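Local coordinates for protein Non-reducing end beta-L-arabinofuranosidase (PDB 5MQO) that probably hydrolyses glycosidic bonds in plant pectin, as an aceric acidase of glycoside hydrolase family GH127 from a gut bacterium, at residues M28-N38 / W393-D401; P242-R253 / Y302-E313. One frame throughout, in Å; residues are numbered along the deposited sequence.

Contact 1 (M28-N38 / W393-D401)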
loop_
_atom_site.group_PDB
_atom_site.type_symbol
_atom_site.label_atom_id
_atom_site.label_comp_id
_atom_site.label_asym_id
_atom_site.label_seq_id
_atom_site.Cartn_x
_atom_site.Cartn_y
_atom_site.Cartn_z
ATOM N N MET A 28 -9.414 -13.455 -7.605
ATOM C CA MET A 28 -8.721 -14.283 -8.608
ATOM C C MET A 28 -9.080 -15.793 -8.489
ATOM O O MET A 28 -8.389 -16.663 -9.007
ATOM C CB MET A 28 -7.204 -14.061 -8.508
ATOM C CG MET A 28 -6.825 -12.623 -8.794
ATOM S SD MET A 28 -5.099 -12.115 -8.902
ATOM C CE MET A 28 -4.417 -13.466 -9.802
ATOM N N SER A 29 -10.198 -16.100 -7.844
ATOM C CA SER A 29 -10.562 -17.474 -7.551
ATOM C C SER A 29 -10.851 -18.327 -8.798
ATOM O O SER A 29 -10.607 -19.515 -8.770
ATOM C CB SER A 29 -11.752 -17.475 -6.603
ATOM O OG SER A 29 -12.880 -16.902 -7.245
ATOM N N GLN A 30 -11.343 -17.708 -9.876
ATOM C CA GLN A 30 -11.547 -18.359 -11.193
ATOM C C GLN A 30 -10.455 -18.037 -12.210
ATOM O O GLN A 30 -10.561 -18.443 -13.363
ATOM C CB GLN A 30 -12.869 -17.907 -11.845
ATOM C CG GLN A 30 -14.096 -17.909 -10.953
ATOM C CD GLN A 30 -14.588 -19.310 -10.647
ATOM O OE1 GLN A 30 -15.063 -20.003 -11.540
ATOM N NE2 GLN A 30 -14.474 -19.737 -9.380
ATOM N N SER A 31 -9.432 -17.292 -11.820
ATOM C CA SER A 31 -8.482 -16.782 -12.801
ATOM C C SER A 31 -7.526 -17.897 -13.219
ATOM O O SER A 31 -6.954 -18.533 -12.367
ATOM C CB SER A 31 -7.739 -15.577 -12.227
ATOM O OG SER A 31 -8.665 -14.542 -11.956
ATOM N N ARG A 32 -7.360 -18.136 -14.517
ATOM C CA ARG A 32 -6.713 -19.365 -15.000
ATOM C C ARG A 32 -5.240 -19.470 -14.658
ATOM O O ARG A 32 -4.734 -20.569 -14.547
ATOM C CB ARG A 32 -6.844 -19.494 -16.514
ATOM C CG ARG A 32 -8.275 -19.414 -17.055
ATOM C CD ARG A 32 -8.383 -18.393 -18.190
ATOM N NE ARG A 32 -9.681 -18.396 -18.881
ATOM C CZ ARG A 32 -10.015 -17.603 -19.915
ATOM N NH1 ARG A 32 -9.152 -16.709 -20.426
ATOM N NH2 ARG A 32 -11.238 -17.709 -20.442
ATOM N N TYR A 33 -4.554 -18.333 -14.510
ATOM C CA TYR A 33 -3.115 -18.300 -14.228
ATOM C C TYR A 33 -2.836 -17.586 -12.910
ATOM O O TYR A 33 -1.781 -16.991 -12.716
ATOM C CB TYR A 33 -2.375 -17.606 -15.376
ATOM C CG TYR A 33 -2.732 -18.143 -16.737
ATOM C CD1 TYR A 33 -3.834 -17.639 -17.447
ATOM C CD2 TYR A 33 -1.980 -19.175 -17.321
ATOM C CE1 TYR A 33 -4.176 -18.148 -18.699
ATOM C CE2 TYR A 33 -2.314 -19.685 -18.578
ATOM C CZ TYR A 33 -3.413 -19.171 -19.249
ATOM O OH TYR A 33 -3.728 -19.673 -20.462
ATOM N N ALA A 34 -3.786 -17.639 -11.995
ATOM C CA ALA A 34 -3.549 -17.203 -10.649
ATOM C C ALA A 34 -3.088 -18.435 -9.896
ATOM O O ALA A 34 -3.332 -19.558 -10.347
ATOM C CB ALA A 34 -4.829 -16.667 -10.046
ATOM N N LYS A 35 -2.420 -18.216 -8.772
ATOM C CA LYS A 35 -1.992 -19.286 -7.874
ATOM C C LYS A 35 -2.623 -19.204 -6.495
ATOM O O LYS A 35 -2.776 -20.222 -5.813
ATOM C CB LYS A 35 -0.470 -19.268 -7.758
ATOM C CG LYS A 35 0.185 -19.216 -9.130
ATOM C CD LYS A 35 1.496 -19.980 -9.223
ATOM C CE LYS A 35 1.552 -20.737 -10.550
ATOM N NZ LYS A 35 2.728 -21.637 -10.554
ATOM N N MET A 36 -2.942 -17.984 -6.082
ATOM C CA MET A 36 -3.672 -17.713 -4.861
ATOM C C MET A 36 -4.815 -16.760 -5.129
ATOM O O MET A 36 -4.801 -16.033 -6.118
ATOM C CB MET A 36 -2.780 -17.018 -3.868
ATOM C CG MET A 36 -1.505 -17.734 -3.534
ATOM S SD MET A 36 -0.534 -16.550 -2.613
ATOM C CE MET A 36 0.827 -17.569 -2.060
ATOM N N ALA A 37 -5.779 -16.757 -4.222
ATOM C CA ALA A 37 -6.889 -15.829 -4.255
ATOM C C ALA A 37 -7.153 -15.268 -2.848
ATOM O O ALA A 37 -6.631 -15.795 -1.855
ATOM C CB ALA A 37 -8.103 -16.528 -4.811
ATOM N N ASN A 38 -7.895 -14.159 -2.782
ATOM C CA ASN A 38 -8.253 -13.543 -1.497
ATOM C C ASN A 38 -9.183 -14.442 -0.657
ATOM O O ASN A 38 -9.891 -15.322 -1.167
ATOM C CB ASN A 38 -8.973 -12.186 -1.688
ATOM C CG ASN A 38 -8.022 -10.989 -1.932
ATOM O OD1 ASN A 38 -7.041 -11.065 -2.666
ATOM N ND2 ASN A 38 -8.359 -9.865 -1.339
ATOM N N TRP A 393 0.419 -6.855 -4.589
ATOM C CA TRP A 393 -0.575 -7.796 -4.172
ATOM C C TRP A 393 -0.992 -8.676 -5.345
ATOM O O TRP A 393 -1.101 -9.861 -5.170
ATOM C CB TRP A 393 -1.763 -7.102 -3.544
ATOM C CG TRP A 393 -2.757 -8.083 -3.045
ATOM C CD1 TRP A 393 -3.908 -8.471 -3.673
ATOM C CD2 TRP A 393 -2.673 -8.849 -1.846
ATOM N NE1 TRP A 393 -4.556 -9.413 -2.920
ATOM C CE2 TRP A 393 -3.820 -9.657 -1.787
ATOM C CE3 TRP A 393 -1.744 -8.920 -0.803
ATOM C CZ2 TRP A 393 -4.062 -10.524 -0.740
ATOM C CZ3 TRP A 393 -1.994 -9.784 0.260
ATOM C CH2 TRP A 393 -3.141 -10.581 0.268
ATOM N N ARG A 394 -1.194 -8.099 -6.527
ATOM C CA ARG A 394 -1.519 -8.871 -7.728
ATOM C C ARG A 394 -0.371 -9.805 -8.101
ATOM O O ARG A 394 -0.583 -10.990 -8.409
ATOM C CB ARG A 394 -1.820 -7.963 -8.898
ATOM C CG ARG A 394 -3.272 -7.545 -9.039
ATOM C CD ARG A 394 -3.712 -6.648 -7.924
ATOM N NE ARG A 394 -5.042 -6.122 -8.148
ATOM C CZ ARG A 394 -5.792 -5.581 -7.195
ATOM N NH1 ARG A 394 -5.353 -5.450 -5.942
ATOM N NH2 ARG A 394 -7.002 -5.144 -7.507
ATOM N N MET A 395 0.851 -9.288 -8.026
ATOM C CA MET A 395 2.024 -10.127 -8.296
ATOM C C MET A 395 2.134 -11.318 -7.319
ATOM O O MET A 395 2.464 -12.433 -7.730
ATOM C CB MET A 395 3.301 -9.291 -8.304
ATOM C CG MET A 395 3.321 -8.239 -9.410
ATOM S SD MET A 395 3.443 -8.861 -11.094
ATOM C CE MET A 395 5.114 -9.491 -11.074
ATOM N N LEU A 396 1.830 -11.087 -6.049
ATOM C CA LEU A 396 1.705 -12.188 -5.104
ATOM C C LEU A 396 0.702 -13.243 -5.598
ATOM O O LEU A 396 1.059 -14.429 -5.682
ATOM C CB LEU A 396 1.291 -11.698 -3.716
ATOM C CG LEU A 396 1.149 -12.760 -2.609
ATOM C CD1 LEU A 396 2.493 -13.417 -2.279
ATOM C CD2 LEU A 396 0.556 -12.105 -1.371
ATOM N N GLU A 397 -0.521 -12.821 -5.935
ATOM C CA GLU A 397 -1.602 -13.785 -6.281
ATOM C C GLU A 397 -1.284 -14.577 -7.587
ATOM O O GLU A 397 -1.523 -15.760 -7.678
ATOM C CB GLU A 397 -2.991 -13.092 -6.323
ATOM C CG GLU A 397 -3.382 -12.402 -5.002
ATOM C CD GLU A 397 -4.871 -12.452 -4.628
ATOM O OE1 GLU A 397 -5.793 -12.130 -5.439
ATOM O OE2 GLU A 397 -5.125 -12.811 -3.461
ATOM N N VAL A 398 -0.691 -13.909 -8.560
ATOM C CA VAL A 398 -0.236 -14.530 -9.800
ATOM C C VAL A 398 0.979 -15.469 -9.696
ATOM O O VAL A 398 1.171 -16.288 -10.588
ATOM C CB VAL A 398 0.112 -13.403 -10.798
ATOM C CG1 VAL A 398 1.003 -13.872 -11.924
ATOM C CG2 VAL A 398 -1.159 -12.778 -11.347
ATOM N N THR A 399 1.820 -15.309 -8.671
ATOM C CA THR A 399 3.096 -16.062 -8.556
ATOM C C THR A 399 3.295 -16.928 -7.309
ATOM O O THR A 399 4.089 -17.865 -7.334
ATOM C CB THR A 399 4.326 -15.126 -8.622
ATOM O OG1 THR A 399 4.333 -14.225 -7.510
ATOM C CG2 THR A 399 4.328 -14.350 -9.892
ATOM N N GLY A 400 2.639 -16.597 -6.204
ATOM C CA GLY A 400 2.827 -17.336 -4.979
ATOM C C GLY A 400 4.134 -17.044 -4.286
ATOM O O GLY A 400 4.463 -17.719 -3.327
ATOM N N ASP A 401 4.858 -16.011 -4.731
ATOM C CA ASP A 401 6.188 -15.696 -4.225
ATOM C C ASP A 401 6.075 -14.716 -3.061
ATOM O O ASP A 401 5.566 -13.605 -3.207
ATOM C CB ASP A 401 7.010 -15.087 -5.353
ATOM C CG ASP A 401 8.517 -15.062 -5.070
ATOM O OD1 ASP A 401 8.952 -14.743 -3.927
ATOM O OD2 ASP A 401 9.263 -15.337 -6.042
#
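Ala-34, Lys-35 and Met-36 cross the last turn of helix 393-399, with Ala-34 CA 4.3 Å from Val-398 CA, and the carbonyl of Glu-397 takes two backbone donors, Lys-35 N at 2.8 Å and Met-36 N at 3.1 Å. A helix end is thus bonded to the N-terminal chain just before it enters the edge strand 37-38, where Ala-37 pairs with Leu-476. The side chains pack beside this pair of hydrogen bonds. Met-36 is extended beyond CG (chi3 172°), which carries its methyl to Gly-400, CE to CA 3.5 Å, the positive-phi residue just past the helix. Met-28, which opens the turn running to Ser-31, crosses Glu-397 obliquely; its chain bends at chi3, with SD 3.5 Å from Glu-397 CB and CE 3.7 Å from Val-398 CG2. Lys-35 lays its CG and CD along the carbonyls of Val-398 and Thr-399 on the exposed side of the contact. Deeper in, the indole N-H of Trp-393 points in its own ring plane to a lone pair of Asn-38 OD1, NE1 to OD1 3.0 Å, with amide and ring planes 85° apart. The indole also meets Tyr-472 edge-to-face. A phenylalanine in place of Trp-393 lacks the N-H and would probably leave Asn-38 OD1 without this donor and its amide freer to turn. The same OD1 lies 2.7 Å from Glu-397 OE2, the carboxylate standing nearly upright to the amide at 89°. As modelled, with OD1 accepting the indole N-H, two acceptors face each other here; the buried carboxyl group may therefore be protonated, or at least have its ionisation shifted.

Contact 2 (P242-R253 / Y302-E313)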
loop_
_atom_site.group_PDB
_atom_site.type_symbol
_atom_site.label_atom_id
_atom_site.label_comp_id
_atom_site.label_asym_id
_atom_site.label_seq_id
_atom_site.Cartn_x
_atom_site.Cartn_y
_atom_site.Cartn_z
ATOM N N PRO A 242 -6.598 5.729 -13.978
ATOM C CA PRO A 242 -6.002 4.393 -14.094
ATOM C C PRO A 242 -6.634 3.326 -13.179
ATOM O O PRO A 242 -6.283 2.150 -13.281
ATOM C CB PRO A 242 -4.561 4.659 -13.692
ATOM C CG PRO A 242 -4.697 5.695 -12.608
ATOM C CD PRO A 242 -5.900 6.531 -12.944
ATOM N N SER A 243 -7.527 3.751 -12.280
ATOM C CA SER A 243 -8.469 2.872 -11.588
ATOM C C SER A 243 -9.187 1.933 -12.557
ATOM O O SER A 243 -9.450 0.777 -12.241
ATOM C CB SER A 243 -9.541 3.722 -10.887
ATOM O OG SER A 243 -10.353 4.435 -11.833
ATOM N N HIS A 244 -9.526 2.471 -13.723
ATOM C CA HIS A 244 -10.258 1.759 -14.774
ATOM C C HIS A 244 -9.791 0.331 -15.057
ATOM O O HIS A 244 -10.625 -0.550 -15.203
ATOM C CB HIS A 244 -10.198 2.552 -16.101
ATOM C CG HIS A 244 -11.080 3.763 -16.134
ATOM N ND1 HIS A 244 -11.507 4.340 -17.313
ATOM C CD2 HIS A 244 -11.620 4.504 -15.134
ATOM C CE1 HIS A 244 -12.265 5.386 -17.037
ATOM N NE2 HIS A 244 -12.352 5.505 -15.722
ATOM N N TYR A 245 -8.476 0.114 -15.139
ATOM C CA TYR A 245 -7.908 -1.165 -15.614
ATOM C C TYR A 245 -8.278 -2.300 -14.655
ATOM O O TYR A 245 -8.701 -3.374 -15.084
ATOM C CB TYR A 245 -6.387 -1.088 -15.723
ATOM C CG TYR A 245 -5.884 -0.125 -16.764
ATOM C CD1 TYR A 245 -5.688 1.223 -16.455
ATOM C CD2 TYR A 245 -5.579 -0.554 -18.039
ATOM C CE1 TYR A 245 -5.234 2.125 -17.391
ATOM C CE2 TYR A 245 -5.112 0.335 -18.986
ATOM C CZ TYR A 245 -4.945 1.681 -18.662
ATOM O OH TYR A 245 -4.471 2.587 -19.600
ATOM N N MET A 246 -8.113 -2.020 -13.360
ATOM C CA MET A 246 -8.468 -2.929 -12.281
ATOM C C MET A 246 -9.991 -3.136 -12.197
ATOM O O MET A 246 -10.461 -4.280 -12.169
ATOM C CB MET A 246 -7.885 -2.424 -10.941
ATOM C CG MET A 246 -6.428 -2.840 -10.708
ATOM S SD MET A 246 -5.470 -2.073 -9.376
ATOM C CE MET A 246 -6.755 -1.767 -8.156
ATOM N N GLY A 247 -10.750 -2.037 -12.197
ATOM C CA GLY A 247 -12.222 -2.076 -12.137
ATOM C C GLY A 247 -12.880 -2.924 -13.203
ATOM O O GLY A 247 -13.822 -3.661 -12.921
ATOM N N VAL A 248 -12.358 -2.836 -14.428
ATOM C CA VAL A 248 -12.899 -3.564 -15.582
ATOM C C VAL A 248 -12.563 -5.062 -15.507
ATOM O O VAL A 248 -13.417 -5.901 -15.803
ATOM C CB VAL A 248 -12.505 -2.886 -16.941
ATOM C CG1 VAL A 248 -11.040 -3.051 -17.264
ATOM C CG2 VAL A 248 -13.292 -3.456 -18.107
ATOM N N VAL A 249 -11.349 -5.408 -15.081
ATOM C CA VAL A 249 -10.994 -6.823 -14.848
ATOM C C VAL A 249 -11.757 -7.361 -13.626
ATOM O O VAL A 249 -12.179 -8.533 -13.585
ATOM C CB VAL A 249 -9.480 -7.027 -14.646
ATOM C CG1 VAL A 249 -9.156 -8.478 -14.286
ATOM C CG2 VAL A 249 -8.716 -6.651 -15.901
ATOM N N GLU A 250 -11.949 -6.516 -12.628
ATOM C CA GLU A 250 -12.722 -6.964 -11.492
ATOM C C GLU A 250 -14.206 -7.169 -11.881
ATOM O O GLU A 250 -14.878 -8.023 -11.327
ATOM C CB GLU A 250 -12.549 -6.021 -10.307
ATOM C CG GLU A 250 -12.811 -6.668 -8.963
ATOM C CD GLU A 250 -11.947 -7.891 -8.685
ATOM O OE1 GLU A 250 -12.474 -8.853 -8.056
ATOM O OE2 GLU A 250 -10.746 -7.884 -9.068
ATOM N N MET A 251 -14.697 -6.418 -12.855
ATOM C CA MET A 251 -16.052 -6.641 -13.339
ATOM C C MET A 251 -16.188 -7.892 -14.155
ATOM O O MET A 251 -17.224 -8.559 -14.060
ATOM C CB MET A 251 -16.563 -5.467 -14.139
ATOM C CG MET A 251 -17.311 -4.495 -13.259
ATOM S SD MET A 251 -18.948 -5.136 -12.889
ATOM C CE MET A 251 -19.461 -3.785 -11.858
ATOM N N TYR A 252 -15.168 -8.220 -14.947
ATOM C CA TYR A 252 -15.160 -9.519 -15.653
ATOM C C TYR A 252 -15.167 -10.655 -14.646
ATOM O O TYR A 252 -15.994 -11.542 -14.717
ATOM C CB TYR A 252 -13.956 -9.650 -16.571
ATOM C CG TYR A 252 -13.651 -11.053 -17.033
ATOM C CD1 TYR A 252 -14.456 -11.708 -17.973
ATOM C CD2 TYR A 252 -12.524 -11.716 -16.559
ATOM C CE1 TYR A 252 -14.149 -13.000 -18.411
ATOM C CE2 TYR A 252 -12.205 -13.002 -16.984
ATOM C CZ TYR A 252 -13.016 -13.649 -17.905
ATOM O OH TYR A 252 -12.641 -14.920 -18.298
ATOM N N ARG A 253 -14.257 -10.582 -13.685
ATOM C CA ARG A 253 -14.283 -11.463 -12.522
ATOM C C ARG A 253 -15.637 -11.606 -11.865
ATOM O O ARG A 253 -16.008 -12.713 -11.510
ATOM C CB ARG A 253 -13.270 -11.013 -11.465
ATOM C CG ARG A 253 -11.847 -11.401 -11.856
ATOM C CD ARG A 253 -10.815 -10.652 -11.075
ATOM N NE ARG A 253 -9.496 -10.913 -11.613
ATOM C CZ ARG A 253 -8.401 -10.274 -11.207
ATOM N NH1 ARG A 253 -8.478 -9.363 -10.240
ATOM N NH2 ARG A 253 -7.218 -10.557 -11.752
ATOM N N TYR A 302 -0.553 2.016 -10.924
ATOM C CA TYR A 302 -1.908 1.515 -11.231
ATOM C C TYR A 302 -1.958 0.777 -12.573
ATOM O O TYR A 302 -2.629 -0.239 -12.674
ATOM C CB TYR A 302 -2.987 2.622 -11.142
ATOM C CG TYR A 302 -3.449 2.903 -9.722
ATOM C CD1 TYR A 302 -4.462 2.169 -9.152
ATOM C CD2 TYR A 302 -2.840 3.852 -8.943
ATOM C CE1 TYR A 302 -4.882 2.393 -7.840
ATOM C CE2 TYR A 302 -3.247 4.087 -7.644
ATOM C CZ TYR A 302 -4.273 3.358 -7.092
ATOM O OH TYR A 302 -4.680 3.593 -5.793
ATOM N N LEU A 303 -1.218 1.271 -13.574
ATOM C CA LEU A 303 -1.021 0.534 -14.847
ATOM C C LEU A 303 -0.456 -0.822 -14.571
ATOM O O LEU A 303 -1.026 -1.803 -15.006
ATOM C CB LEU A 303 -0.069 1.243 -15.823
ATOM C CG LEU A 303 0.487 0.470 -17.045
ATOM C CD1 LEU A 303 -0.599 0.031 -17.991
ATOM C CD2 LEU A 303 1.472 1.308 -17.832
ATOM N N TYR A 304 0.659 -0.872 -13.844
ATOM C CA TYR A 304 1.353 -2.150 -13.627
ATOM C C TYR A 304 0.436 -3.180 -12.923
ATOM O O TYR A 304 0.393 -4.358 -13.308
ATOM C CB TYR A 304 2.718 -1.984 -12.896
ATOM C CG TYR A 304 3.616 -0.934 -13.474
ATOM C CD1 TYR A 304 3.641 -0.695 -14.835
ATOM C CD2 TYR A 304 4.441 -0.159 -12.650
ATOM C CE1 TYR A 304 4.444 0.279 -15.375
ATOM C CE2 TYR A 304 5.270 0.814 -13.193
ATOM C CZ TYR A 304 5.259 1.026 -14.561
ATOM O OH TYR A 304 6.042 1.973 -15.159
ATOM N N ALA A 305 -0.305 -2.691 -11.941
ATOM C CA ALA A 305 -1.312 -3.465 -11.254
ATOM C C ALA A 305 -2.342 -4.042 -12.205
ATOM O O ALA A 305 -2.614 -5.249 -12.181
ATOM C CB ALA A 305 -2.020 -2.576 -10.250
ATOM N N GLY A 306 -2.925 -3.153 -13.015
ATOM C CA GLY A 306 -3.958 -3.500 -13.986
ATOM C C GLY A 306 -3.473 -4.545 -14.961
ATOM O O GLY A 306 -4.210 -5.471 -15.285
ATOM N N VAL A 307 -2.231 -4.416 -15.415
ATOM C CA VAL A 307 -1.647 -5.394 -16.331
ATOM C C VAL A 307 -1.495 -6.788 -15.691
ATOM O O VAL A 307 -1.712 -7.804 -16.350
ATOM C CB VAL A 307 -0.310 -4.868 -16.903
ATOM C CG1 VAL A 307 0.477 -5.946 -17.650
ATOM C CG2 VAL A 307 -0.591 -3.702 -17.847
ATOM N N ALA A 308 -1.135 -6.823 -14.409
ATOM C CA ALA A 308 -1.024 -8.062 -13.668
ATOM C C ALA A 308 -2.362 -8.728 -13.577
ATOM O O ALA A 308 -2.471 -9.940 -13.717
ATOM C CB ALA A 308 -0.484 -7.812 -12.290
ATOM N N ASP A 309 -3.385 -7.913 -13.364
ATOM C CA ASP A 309 -4.771 -8.382 -13.417
ATOM C C ASP A 309 -5.171 -8.976 -14.780
ATOM O O ASP A 309 -5.818 -10.024 -14.832
ATOM C CB ASP A 309 -5.733 -7.266 -12.976
ATOM C CG ASP A 309 -6.031 -7.312 -11.497
ATOM O OD1 ASP A 309 -5.883 -8.400 -10.900
ATOM O OD2 ASP A 309 -6.440 -6.271 -10.939
ATOM N N VAL A 310 -4.757 -8.354 -15.881
ATOM C CA VAL A 310 -4.989 -8.957 -17.206
ATOM C C VAL A 310 -4.190 -10.234 -17.341
ATOM O O VAL A 310 -4.741 -11.245 -17.802
ATOM C CB VAL A 310 -4.697 -7.998 -18.372
ATOM C CG1 VAL A 310 -4.707 -8.736 -19.726
ATOM C CG2 VAL A 310 -5.725 -6.863 -18.344
ATOM N N TYR A 311 -2.929 -10.219 -16.889
ATOM C CA TYR A 311 -2.107 -11.436 -16.936
ATOM C C TYR A 311 -2.773 -12.596 -16.189
ATOM O O TYR A 311 -2.761 -13.722 -16.669
ATOM C CB TYR A 311 -0.682 -11.213 -16.421
ATOM C CG TYR A 311 0.038 -12.520 -16.381
ATOM C CD1 TYR A 311 0.587 -13.072 -17.541
ATOM C CD2 TYR A 311 0.065 -13.278 -15.203
ATOM C CE1 TYR A 311 1.201 -14.324 -17.514
ATOM C CE2 TYR A 311 0.673 -14.517 -15.163
ATOM C CZ TYR A 311 1.237 -15.031 -16.305
ATOM O OH TYR A 311 1.808 -16.255 -16.188
ATOM N N ALA A 312 -3.369 -12.312 -15.030
ATOM C CA ALA A 312 -4.064 -13.342 -14.246
ATOM C C ALA A 312 -5.089 -14.126 -15.060
ATOM O O ALA A 312 -5.316 -15.300 -14.791
ATOM C CB ALA A 312 -4.761 -12.720 -13.050
ATOM N N GLU A 313 -5.705 -13.437 -16.023
ATOM C CA GLU A 313 -6.749 -13.987 -16.864
ATOM C C GLU A 313 -6.220 -14.546 -18.169
ATOM O O GLU A 313 -6.703 -15.583 -18.586
ATOM C CB GLU A 313 -7.840 -12.920 -17.156
ATOM C CG GLU A 313 -8.350 -12.158 -15.927
ATOM C CD GLU A 313 -8.866 -13.062 -14.805
ATOM O OE1 GLU A 313 -9.389 -14.185 -15.104
ATOM O OE2 GLU A 313 -8.774 -12.641 -13.613
#
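Met-246 fits as a knob into the hole formed by Tyr-302, Ala-305, Gly-306 and Asp-309, joining two near-parallel helices that cross at 21° with axes 8.1 Å apart. Both belong to the catalytic domain of the six-hairpin clan, consistent with neighbouring helices of an (alpha/alpha)6 barrel. Packing is tightest at Gly-306: its CA lies 3.8 Å from Tyr-245 CB, and a CB on it would clash there. Met-246 SD presses on Ala-305 CB at 3.6 Å, and Val-249 continues the apolar seam to Val-310. Towards the N-terminal end of 242-253 order is poorer; Pro-242, partly exposed and with high B, still packs its CB against Tyr-302 CB. The other end, where Tyr-252 and Arg-253 are partly exposed, is held instead by a salt-bridge network of Glu-250, Arg-253, Asp-309 and Glu-313. The extended Arg-253 gives NE to Glu-313 OE2 at 2.7 Å, in the guanidinium plane, and NH1 to Glu-250 OE2. Glu-313 OE2 also bonds Ser-31 OG, while Asp-309 OD2 turns to Arg-394. Asp-309 OD1 takes both NH1 (2.8 Å) and NH2 (2.7 Å) of Arg-253, reached from one face above its carboxylate plane.

The two contacts share no segment, but contact 2 falls within the long stretch of chain that contact 1 closes, and their centres lie 13 Å apart. Helix 297-314, one side of contact 2, also touches contact 1: its Ala-312 CB is 3.4 Å from Met-28 CE, and its Tyr-311 packs against Val-398. Contact 2 is the more buried, a helix-to-helix seam of one methionine knob, apolar packing and a network of charges. Contact 1, only partly buried, joins an irregular N-terminal segment to a helix end, mainly through backbone bonds, methionines and one buried polar cluster. Two polar bridges link them, a probable hydrogen bond from Ser-31 to Glu-313 and the Arg-394 to Asp-309 salt bridge.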